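Local structure of YECBM32 (Yersinia enterocolitica, 2JDA) at residues P26-I29 with K35-W38; V46-D51 with N129-N134; K82-L87 with A110-L115. The protein binds polygalacturonic acid, the backbone of plant pectin, as a periplasmic carbohydrate-binding module built on a calcium-carrying beta-sandwich. All blocks are in the same frame, centred on the assembly; numbering follows the deposited sequence.

Contact 1. Residues P26-I29 with K35-W38. With CA (calcium ion), chain C.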
loop_
_atom_site.group_PDB
_atom_site.type_symbol
_atom_site.label_atom_id
_atom_site.label_comp_id
_atom_site.label_asym_id
_atom_site.label_seq_id
_atom_site.Cartn_x
_atom_site.Cartn_y
_atom_site.Cartn_z
ATOM N N PRO A 26 6.148 0.751 10.273
ATOM C CA PRO A 26 5.469 1.391 9.149
ATOM C C PRO A 26 6.400 2.082 8.130
ATOM O O PRO A 26 6.219 1.940 6.908
ATOM C CB PRO A 26 4.526 2.374 9.851
ATOM C CG PRO A 26 4.225 1.706 11.137
ATOM C CD PRO A 26 5.553 1.144 11.565
ATOM N N ALA A 27 7.455 2.750 8.592
ATOM C CA ALA A 27 8.351 3.438 7.675
ATOM C C ALA A 27 9.034 2.505 6.684
ATOM O O ALA A 27 9.519 2.916 5.637
ATOM C CB ALA A 27 9.332 4.261 8.435
ATOM N N ASN A 28 9.126 1.228 7.035
ATOM C CA ASN A 28 9.712 0.229 6.148
ATOM C C ASN A 28 8.935 0.114 4.842
ATOM O O ASN A 28 9.424 -0.483 3.891
ATOM C CB ASN A 28 9.806 -1.173 6.773
ATOM C CG ASN A 28 10.908 -1.377 7.811
ATOM O OD1 ASN A 28 10.945 -2.465 8.478
ATOM N ND2 ASN A 28 11.763 -0.443 7.950
ATOM N N ILE A 29 7.692 0.582 4.802
ATOM C CA ILE A 29 6.901 0.422 3.584
ATOM C C ILE A 29 7.318 1.408 2.521
ATOM O O ILE A 29 6.888 1.263 1.386
ATOM C CB ILE A 29 5.371 0.597 3.942
ATOM C CG1 ILE A 29 4.518 -0.193 2.981
ATOM C CG2 ILE A 29 4.951 2.053 3.980
ATOM C CD1 ILE A 29 3.036 -0.163 3.320
ATOM N N LYS A 35 13.683 -5.360 0.817
ATOM C CA LYS A 35 13.993 -6.324 1.844
ATOM C C LYS A 35 13.430 -5.932 3.231
ATOM O O LYS A 35 13.508 -6.732 4.138
ATOM C CB LYS A 35 15.507 -6.531 2.011
ATOM C CG LYS A 35 16.235 -6.919 0.746
ATOM C CD LYS A 35 17.791 -6.727 0.995
ATOM C CE LYS A 35 18.305 -5.232 0.891
ATOM N NZ LYS A 35 17.833 -4.404 -0.280
ATOM N N THR A 36 12.985 -4.700 3.422
ATOM C CA THR A 36 12.331 -4.321 4.699
ATOM C C THR A 36 10.825 -4.228 4.438
ATOM O O THR A 36 10.383 -3.825 3.360
ATOM C CB THR A 36 12.803 -2.955 5.175
ATOM O OG1 THR A 36 12.385 -1.958 4.234
ATOM C CG2 THR A 36 14.310 -2.899 5.285
ATOM N N ARG A 37 10.037 -4.569 5.444
ATOM C CA ARG A 37 8.578 -4.553 5.339
ATOM C C ARG A 37 7.921 -4.006 6.563
ATOM O O ARG A 37 8.473 -4.019 7.640
ATOM C CB ARG A 37 8.065 -5.956 5.061
ATOM C CG ARG A 37 8.282 -6.987 6.149
ATOM C CD ARG A 37 7.859 -8.364 5.720
ATOM N NE ARG A 37 8.105 -9.437 6.676
ATOM C CZ ARG A 37 9.225 -10.109 6.763
ATOM N NH1 ARG A 37 10.290 -9.776 6.049
ATOM N NH2 ARG A 37 9.264 -11.101 7.627
ATOM N N TRP A 38 6.729 -3.472 6.339
ATOM C CA TRP A 38 5.735 -3.274 7.382
ATOM C C TRP A 38 4.896 -4.534 7.466
ATOM O O TRP A 38 4.475 -5.079 6.440
ATOM C CB TRP A 38 4.813 -2.095 7.013
ATOM C CG TRP A 38 3.600 -1.985 7.891
ATOM C CD1 TRP A 38 3.597 -1.672 9.231
ATOM C CD2 TRP A 38 2.243 -2.195 7.532
ATOM N NE1 TRP A 38 2.329 -1.743 9.740
ATOM C CE2 TRP A 38 1.464 -2.012 8.702
ATOM C CE3 TRP A 38 1.580 -2.560 6.335
ATOM C CZ2 TRP A 38 0.085 -2.178 8.701
ATOM C CZ3 TRP A 38 0.230 -2.711 6.344
ATOM C CH2 TRP A 38 -0.514 -2.508 7.534
HETATM CA CA CA C . 10.747 -1.581 2.381
#
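The calcium site of a family 32 carbohydrate-binding module, a beta-sandwich of the F5/8 type C class, is built largely from one loop, and here Asn28 and Thr36 grip the ion from the loop's two limbs. The short 3-10 turn of residues 26-29, closed by Ile29 N bonding to Pro26 O, presents the carbonyl of Asn28 to the metal at 2.3 Å (Asn28 O to the calcium ion). Thr36 answers from the other limb as a bidentate ligand, through its backbone O and its hydroxyl, with Thr36 OG1 2.5 Å from the calcium ion. The torsion chi1 of 65° sets that hydroxyl between the backbone N and the carbonyl carbon, which is what allows both oxygens of one residue to face the same ion. Asp31, Asp33, Asn129 and Glu130 supply the remaining protein ligands, so the site illustrates how a metal can tie a short 3-10 turn to an irregular part of the same loop.

Beside the metal-binding carbonyl, the side chain of Asn28 lies across that of Thr36 at about a right angle, its CG 3.6 Å from Thr36 CB, while its CB rests against the carbonyl of Arg37. Farther along, the contact turns apolar. The indole of Trp38 packs obliquely against Pro26, with Pro26 CA 3.6 Å from Trp38 CD1 and the proline ring carbon CG also close by. Trp38 NE1 is hydrogen-bonded to Gly17 O, which limits the rotation of the ring, and Tyr18, Ala15 and Val46 also touch the tryptophan side chain. Ile29 runs alongside Trp38, pointing the same way, and its terminal methyl closes the apolar part: Ile29 CD1 stands 4.1 Å from Trp38 CE3.

Contact 2. Residues V46-D51 with N129-N134; sequences VQLELD and NEIAIN. With CA (calcium ion), chain C.
With chi1 at -49°, Leu48 carries its CG beside the backbone N and anti to the carbonyl carbon, and its extended chi2 then sends CD1 inward to Ile131 and Ile133. On the facing strand Ile131 holds CG1 anti to its own N, chi1 -166°, which turns the branch methyl CG2 into the path of the leucine. The two side chains meet obliquely, and Leu48 CD1 lies 3.6 Å from Ile131 CG2. The other methyl reaches the same partner less closely, with Leu48 CD2 4.0 Å from Ile131 CG2, so both prongs of the leucine meet CG2, and CD1 also touches the longer branch at CG1. Leu48 CD1 is shared, since Ile133 CD1 approaches it at 4.1 Å from farther along the strand. Leu50 adds a lighter touch, its CD2 standing 4.3 Å from Ile133 CG1.

All of these groups are buried, and the contact between the segments is made by methyl and methylene carbons. The strand axes are 9.8 Å apart at closest approach and differ in direction by 37°, a spacing bridged by side chains rather than by backbone pairing. Ile56 and Ile59 of strand 53-63 press on the same cluster.

At the start of residues 129-134 the chain changes character. Asn129 and Glu130 form a classic beta bulge opposite Val62, and both bind the calcium ion: Asn129 through its backbone O, and Glu130 through OE1, 2.4 Å from the metal. Glu130 bends at chi2 toward the ion, while its second oxygen, OE2, accepts a hydrogen bond from Gly32 N. The segment 129-134 thus starts in the metal site and continues into the apolar layer between two facing sheets, the arrangement of the F5/8 type C beta-sandwich.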
loop_
_atom_site.group_PDB
_atom_site.type_symbol
_atom_site.label_atom_id
_atom_site.label_comp_id
_atom_site.label_asym_id
_atom_site.label_seq_id
_atom_site.Cartn_x
_atom_site.Cartn_y
_atom_site.Cartn_z
ATOM N N VAL A 46 -2.395 1.246 6.995
ATOM C CA VAL A 46 -1.155 2.003 6.851
ATOM C C VAL A 46 -1.472 3.220 6.013
ATOM O O VAL A 46 -2.195 3.121 4.999
ATOM C CB VAL A 46 -0.039 1.111 6.276
ATOM C CG1 VAL A 46 -0.354 0.548 4.884
ATOM C CG2 VAL A 46 1.290 1.890 6.260
ATOM N N GLN A 47 -0.993 4.373 6.474
ATOM C CA GLN A 47 -1.360 5.670 5.901
ATOM C C GLN A 47 -0.120 6.416 5.485
ATOM O O GLN A 47 0.819 6.546 6.237
ATOM C CB GLN A 47 -2.168 6.476 6.893
ATOM C CG GLN A 47 -2.563 7.873 6.438
ATOM C CD GLN A 47 -3.381 8.585 7.480
ATOM O OE1 GLN A 47 -4.465 8.118 7.803
ATOM N NE2 GLN A 47 -2.854 9.692 8.044
ATOM N N LEU A 48 -0.118 6.853 4.243
ATOM C CA LEU A 48 0.981 7.539 3.571
ATOM C C LEU A 48 0.622 8.997 3.442
ATOM O O LEU A 48 -0.437 9.330 2.849
ATOM C CB LEU A 48 1.226 6.941 2.199
ATOM C CG LEU A 48 1.323 5.445 2.141
ATOM C CD1 LEU A 48 1.382 4.981 0.699
ATOM C CD2 LEU A 48 2.477 4.921 2.948
ATOM N N GLU A 49 1.437 9.874 4.007
ATOM C CA GLU A 49 1.262 11.319 3.845
ATOM C C GLU A 49 2.277 11.806 2.857
ATOM O O GLU A 49 3.469 11.517 2.993
ATOM C CB GLU A 49 1.457 12.049 5.187
ATOM C CG GLU A 49 1.306 13.569 5.083
ATOM C CD GLU A 49 1.537 14.282 6.402
ATOM O OE1 GLU A 49 1.333 13.650 7.482
ATOM O OE2 GLU A 49 1.843 15.515 6.329
ATOM N N LEU A 50 1.788 12.498 1.829
ATOM C CA LEU A 50 2.635 13.110 0.800
ATOM C C LEU A 50 3.070 14.501 1.253
ATOM O O LEU A 50 2.467 15.093 2.135
ATOM C CB LEU A 50 1.910 13.176 -0.538
ATOM C CG LEU A 50 1.289 11.850 -1.001
ATOM C CD1 LEU A 50 0.617 12.028 -2.340
ATOM C CD2 LEU A 50 2.340 10.763 -1.072
ATOM N N ASP A 51 4.045 15.051 0.541
ATOM C CA ASP A 51 4.543 16.393 0.907
ATOM C C ASP A 51 3.488 17.484 0.718
ATOM O O ASP A 51 3.421 18.474 1.455
ATOM C CB ASP A 51 5.829 16.678 0.107
ATOM C CG ASP A 51 5.584 16.758 -1.400
ATOM O OD1 ASP A 51 5.056 15.785 -2.021
ATOM O OD2 ASP A 51 5.927 17.796 -2.052
ATOM N N ASN A 129 6.282 -5.027 1.440
ATOM C CA ASN A 129 7.684 -4.629 1.341
ATOM C C ASN A 129 7.843 -3.173 0.949
ATOM O O ASN A 129 8.721 -2.447 1.464
ATOM C CB ASN A 129 8.426 -5.494 0.322
ATOM C CG ASN A 129 8.471 -6.974 0.669
ATOM O OD1 ASN A 129 8.358 -7.380 1.819
ATOM N ND2 ASN A 129 8.634 -7.829 -0.386
ATOM N N GLU A 130 7.032 -2.707 -0.001
ATOM C CA GLU A 130 7.192 -1.370 -0.524
ATOM C C GLU A 130 5.889 -0.925 -1.198
ATOM O O GLU A 130 5.101 -1.705 -1.743
ATOM C CB GLU A 130 8.328 -1.367 -1.553
ATOM C CG GLU A 130 8.998 -0.055 -1.733
ATOM C CD GLU A 130 9.823 0.465 -0.552
ATOM O OE1 GLU A 130 10.327 -0.211 0.404
ATOM O OE2 GLU A 130 9.877 1.655 -0.568
ATOM N N ILE A 131 5.631 0.367 -1.045
ATOM C CA ILE A 131 4.607 1.065 -1.760
ATOM C C ILE A 131 5.200 2.346 -2.295
ATOM O O ILE A 131 5.965 3.039 -1.633
ATOM C CB ILE A 131 3.424 1.335 -0.838
ATOM C CG1 ILE A 131 2.186 1.765 -1.596
ATOM C CG2 ILE A 131 3.771 2.290 0.185
ATOM C CD1 ILE A 131 0.930 1.144 -0.911
ATOM N N ALA A 132 4.788 2.711 -3.492
ATOM C CA ALA A 132 5.177 4.015 -4.051
ATOM C C ALA A 132 3.964 4.613 -4.780
ATOM O O ALA A 132 3.082 3.871 -5.247
ATOM C CB ALA A 132 6.357 3.894 -4.970
ATOM N N ILE A 133 3.944 5.919 -4.911
ATOM C CA ILE A 133 2.828 6.641 -5.522
ATOM C C ILE A 133 3.373 7.304 -6.803
ATOM O O ILE A 133 4.418 7.925 -6.799
ATOM C CB ILE A 133 2.301 7.687 -4.571
ATOM C CG1 ILE A 133 1.927 7.082 -3.180
ATOM C CG2 ILE A 133 1.216 8.500 -5.235
ATOM C CD1 ILE A 133 0.964 6.111 -3.252
ATOM N N ASN A 134 2.654 7.139 -7.892
ATOM C CA ASN A 134 3.050 7.654 -9.205
ATOM C C ASN A 134 4.419 7.092 -9.654
ATOM O O ASN A 134 5.365 7.836 -9.949
ATOM C CB ASN A 134 3.075 9.174 -9.164
ATOM C CG ASN A 134 1.706 9.779 -9.002
ATOM O OD1 ASN A 134 0.680 9.119 -9.197
ATOM N ND2 ASN A 134 1.675 11.078 -8.673
HETATM CA CA CA C . 10.747 -1.581 2.381
#

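Contact 3. Residues K82-L87 with A110-L115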
loop_
_atom_site.group_PDB
_atom_site.type_symbol
_atom_site.label_atom_id
_atom_site.label_comp_id
_atom_site.label_asym_id
_atom_site.label_seq_id
_atom_site.Cartn_x
_atom_site.Cartn_y
_atom_site.Cartn_z
ATOM N N LYS A 82 -8.944 12.734 7.539
ATOM C CA LYS A 82 -10.107 12.453 8.402
ATOM C C LYS A 82 -11.316 11.947 7.628
ATOM O O LYS A 82 -12.126 11.152 8.150
ATOM C CB LYS A 82 -10.506 13.743 9.151
ATOM C CG LYS A 82 -9.423 14.367 10.016
ATOM C CD LYS A 82 -10.007 15.551 10.816
ATOM C CE LYS A 82 -9.026 16.088 11.896
ATOM N NZ LYS A 82 -7.578 15.794 11.564
ATOM N N ASN A 83 -11.456 12.397 6.385
ATOM C CA ASN A 83 -12.598 12.060 5.533
ATOM C C ASN A 83 -12.021 11.380 4.305
ATOM O O ASN A 83 -11.204 11.952 3.603
ATOM C CB ASN A 83 -13.375 13.324 5.164
ATOM C CG ASN A 83 -14.095 13.895 6.341
ATOM O OD1 ASN A 83 -15.107 13.347 6.738
ATOM N ND2 ASN A 83 -13.565 14.975 6.920
ATOM N N TRP A 84 -12.460 10.161 4.066
ATOM C CA TRP A 84 -11.869 9.272 3.092
ATOM C C TRP A 84 -12.852 8.934 1.989
ATOM O O TRP A 84 -14.052 8.733 2.233
ATOM C CB TRP A 84 -11.417 7.972 3.787
ATOM C CG TRP A 84 -10.403 8.212 4.864
ATOM C CD1 TRP A 84 -10.642 8.381 6.184
ATOM C CD2 TRP A 84 -8.981 8.424 4.691
ATOM N NE1 TRP A 84 -9.480 8.650 6.852
ATOM C CE2 TRP A 84 -8.450 8.716 5.956
ATOM C CE3 TRP A 84 -8.097 8.384 3.591
ATOM C CZ2 TRP A 84 -7.096 8.951 6.153
ATOM C CZ3 TRP A 84 -6.767 8.635 3.791
ATOM C CH2 TRP A 84 -6.285 8.913 5.058
ATOM N N GLN A 85 -12.306 8.815 0.774
ATOM C CA GLN A 85 -12.995 8.297 -0.388
ATOM C C GLN A 85 -12.274 7.083 -0.937
ATOM O O GLN A 85 -11.040 7.035 -0.946
ATOM C CB GLN A 85 -13.102 9.363 -1.465
ATOM C CG GLN A 85 -14.088 10.486 -1.092
ATOM C CD GLN A 85 -14.351 11.378 -2.307
ATOM O OE1 GLN A 85 -13.576 12.244 -2.541
ATOM N NE2 GLN A 85 -15.349 11.040 -3.138
ATOM N N PRO A 86 -12.998 6.078 -1.388
ATOM C CA PRO A 86 -12.340 4.897 -1.904
ATOM C C PRO A 86 -11.803 5.064 -3.298
ATOM O O PRO A 86 -12.522 5.606 -4.188
ATOM C CB PRO A 86 -13.434 3.856 -1.882
ATOM C CG PRO A 86 -14.619 4.627 -2.053
ATOM C CD PRO A 86 -14.459 5.944 -1.395
ATOM N N LEU A 87 -10.589 4.549 -3.508
ATOM C CA LEU A 87 -10.121 4.260 -4.863
ATOM C C LEU A 87 -10.600 2.910 -5.304
ATOM O O LEU A 87 -10.974 2.763 -6.483
ATOM C CB LEU A 87 -8.634 4.271 -4.964
ATOM C CG LEU A 87 -7.904 5.590 -4.900
ATOM C CD1 LEU A 87 -6.388 5.396 -5.004
ATOM C CD2 LEU A 87 -8.415 6.559 -6.016
ATOM N N ALA A 110 -4.913 14.134 -3.820
ATOM C CA ALA A 110 -4.838 13.672 -2.435
ATOM C C ALA A 110 -3.543 14.140 -1.778
ATOM O O ALA A 110 -2.534 14.322 -2.460
ATOM C CB ALA A 110 -4.933 12.151 -2.352
ATOM N N LYS A 111 -3.602 14.303 -0.449
ATOM C CA LYS A 111 -2.401 14.416 0.392
ATOM C C LYS A 111 -2.122 13.120 1.149
ATOM O O LYS A 111 -1.014 12.888 1.530
ATOM C CB LYS A 111 -2.533 15.572 1.373
ATOM C CG LYS A 111 -1.318 15.827 2.218
ATOM C CD LYS A 111 -1.503 17.136 2.961
ATOM C CE LYS A 111 -0.441 17.375 3.977
ATOM N NZ LYS A 111 -0.732 18.651 4.697
ATOM N N TYR A 112 -3.143 12.289 1.344
ATOM C CA TYR A 112 -3.021 11.060 2.107
ATOM C C TYR A 112 -3.602 9.897 1.317
ATOM O O TYR A 112 -4.683 10.004 0.689
ATOM C CB TYR A 112 -3.770 11.103 3.430
ATOM C CG TYR A 112 -3.379 12.256 4.328
ATOM C CD1 TYR A 112 -2.416 12.117 5.314
ATOM C CD2 TYR A 112 -4.032 13.475 4.246
ATOM C CE1 TYR A 112 -2.092 13.187 6.131
ATOM C CE2 TYR A 112 -3.706 14.528 5.082
ATOM C CZ TYR A 112 -2.731 14.367 6.033
ATOM O OH TYR A 112 -2.394 15.433 6.876
ATOM N N ILE A 113 -2.895 8.775 1.391
ATOM C CA ILE A 113 -3.369 7.504 0.853
ATOM C C ILE A 113 -3.372 6.533 2.003
ATOM O O ILE A 113 -2.354 6.347 2.646
ATOM C CB ILE A 113 -2.477 7.005 -0.326
ATOM C CG1 ILE A 113 -2.503 8.006 -1.516
ATOM C CG2 ILE A 113 -2.869 5.575 -0.742
ATOM C CD1 ILE A 113 -3.795 7.965 -2.289
ATOM N N LYS A 114 -4.473 5.831 2.205
ATOM C CA LYS A 114 -4.578 4.849 3.290
ATOM C C LYS A 114 -4.975 3.517 2.731
ATOM O O LYS A 114 -5.942 3.432 1.987
ATOM C CB LYS A 114 -5.543 5.328 4.362
ATOM C CG LYS A 114 -5.649 4.351 5.569
ATOM C CD LYS A 114 -6.456 4.993 6.710
ATOM C CE LYS A 114 -7.944 5.136 6.490
ATOM N NZ LYS A 114 -8.760 4.006 7.064
ATOM N N LEU A 115 -4.254 2.461 3.095
ATOM C CA LEU A 115 -4.639 1.100 2.791
ATOM C C LEU A 115 -5.193 0.474 4.052
ATOM O O LEU A 115 -4.524 0.463 5.084
ATOM C CB LEU A 115 -3.468 0.255 2.288
ATOM C CG LEU A 115 -3.100 0.431 0.820
ATOM C CD1 LEU A 115 -2.541 1.774 0.582
ATOM C CD2 LEU A 115 -2.089 -0.608 0.412
#
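Lys114 and Trp84 form the close-packed part of this contact, the lysine lying over one face of the indole. Its CG is anti to the backbone N (chi1 -178°), and the chain then bends at chi3 and chi4, folding the methylenes back across the ring. Lys114 CB approaches the six-membered ring at 3.6 Å from Trp84 CZ3. Lys114 CE sits over the five-membered ring in a CH-pi contact, 3.8 Å from its centroid, at 17° from the normal. Beyond it the ammonium makes a cation-pi interaction, with Lys114 NZ 4.7 Å from the centroid of the same Trp84 ring and only 8° off the normal. The side chains of Tyr112 and Trp84 cross at about a right angle, and Tyr112 touches through CB, 3.7 Å from Trp84 CH2, so the benzo end of the indole is set against the strand of residues 112-115.

The looser part is made by Ile113 and by the outer parts of Tyr112 and Lys114. In contrast to the packed lysine-indole face, Trp84, Tyr112 and Lys114 all stay partly exposed to solvent. The phenol of Tyr112 leads away from Trp84 although its CB points toward the other segment. Ile113 offers little more than its backbone carbon, 4.4 Å from Trp84 CZ3. The charged end of Lys114 has a second partner in Asp116, a salt bridge that would be expected to temper its charge, and it also hydrogen-bonds a glycerol, probably from the crystallisation liquor. Gln47 of strand 44-50 touches Trp84, Tyr112 and Lys114 together.

Across the five-stranded antiparallel sheet, Trp84 comes from the loop leading into the edge strand 85-92 and reaches past strand 71-78 to strand 112-120, so the contact is an aromatic and lysine cluster on the outer surface of one sheet of the beta-sandwich.

In the fold
The three contacts run from the metal to the far surface of the sandwich. Contacts 1 and 2 have centres 11 Å apart and meet at the calcium ion, to which each contributes ligands; a probable backbone hydrogen bond, Ile29 O to Ile131 N at 2.9 Å, ties the loop to the strand. Contacts 2 and 3, also 11 Å between centres, share a sheet: a probable hydrogen bond, Leu48 N to Ile113 O at 2.8 Å, joins neighbouring strands, and Gln47 and Glu49 pack on the aromatic patch while Leu48 and Leu50 face the core. Contacts 1 and 3 have centres 20 Å apart, with nearest atoms about 6 Å apart, on opposite sides of the chain's centre.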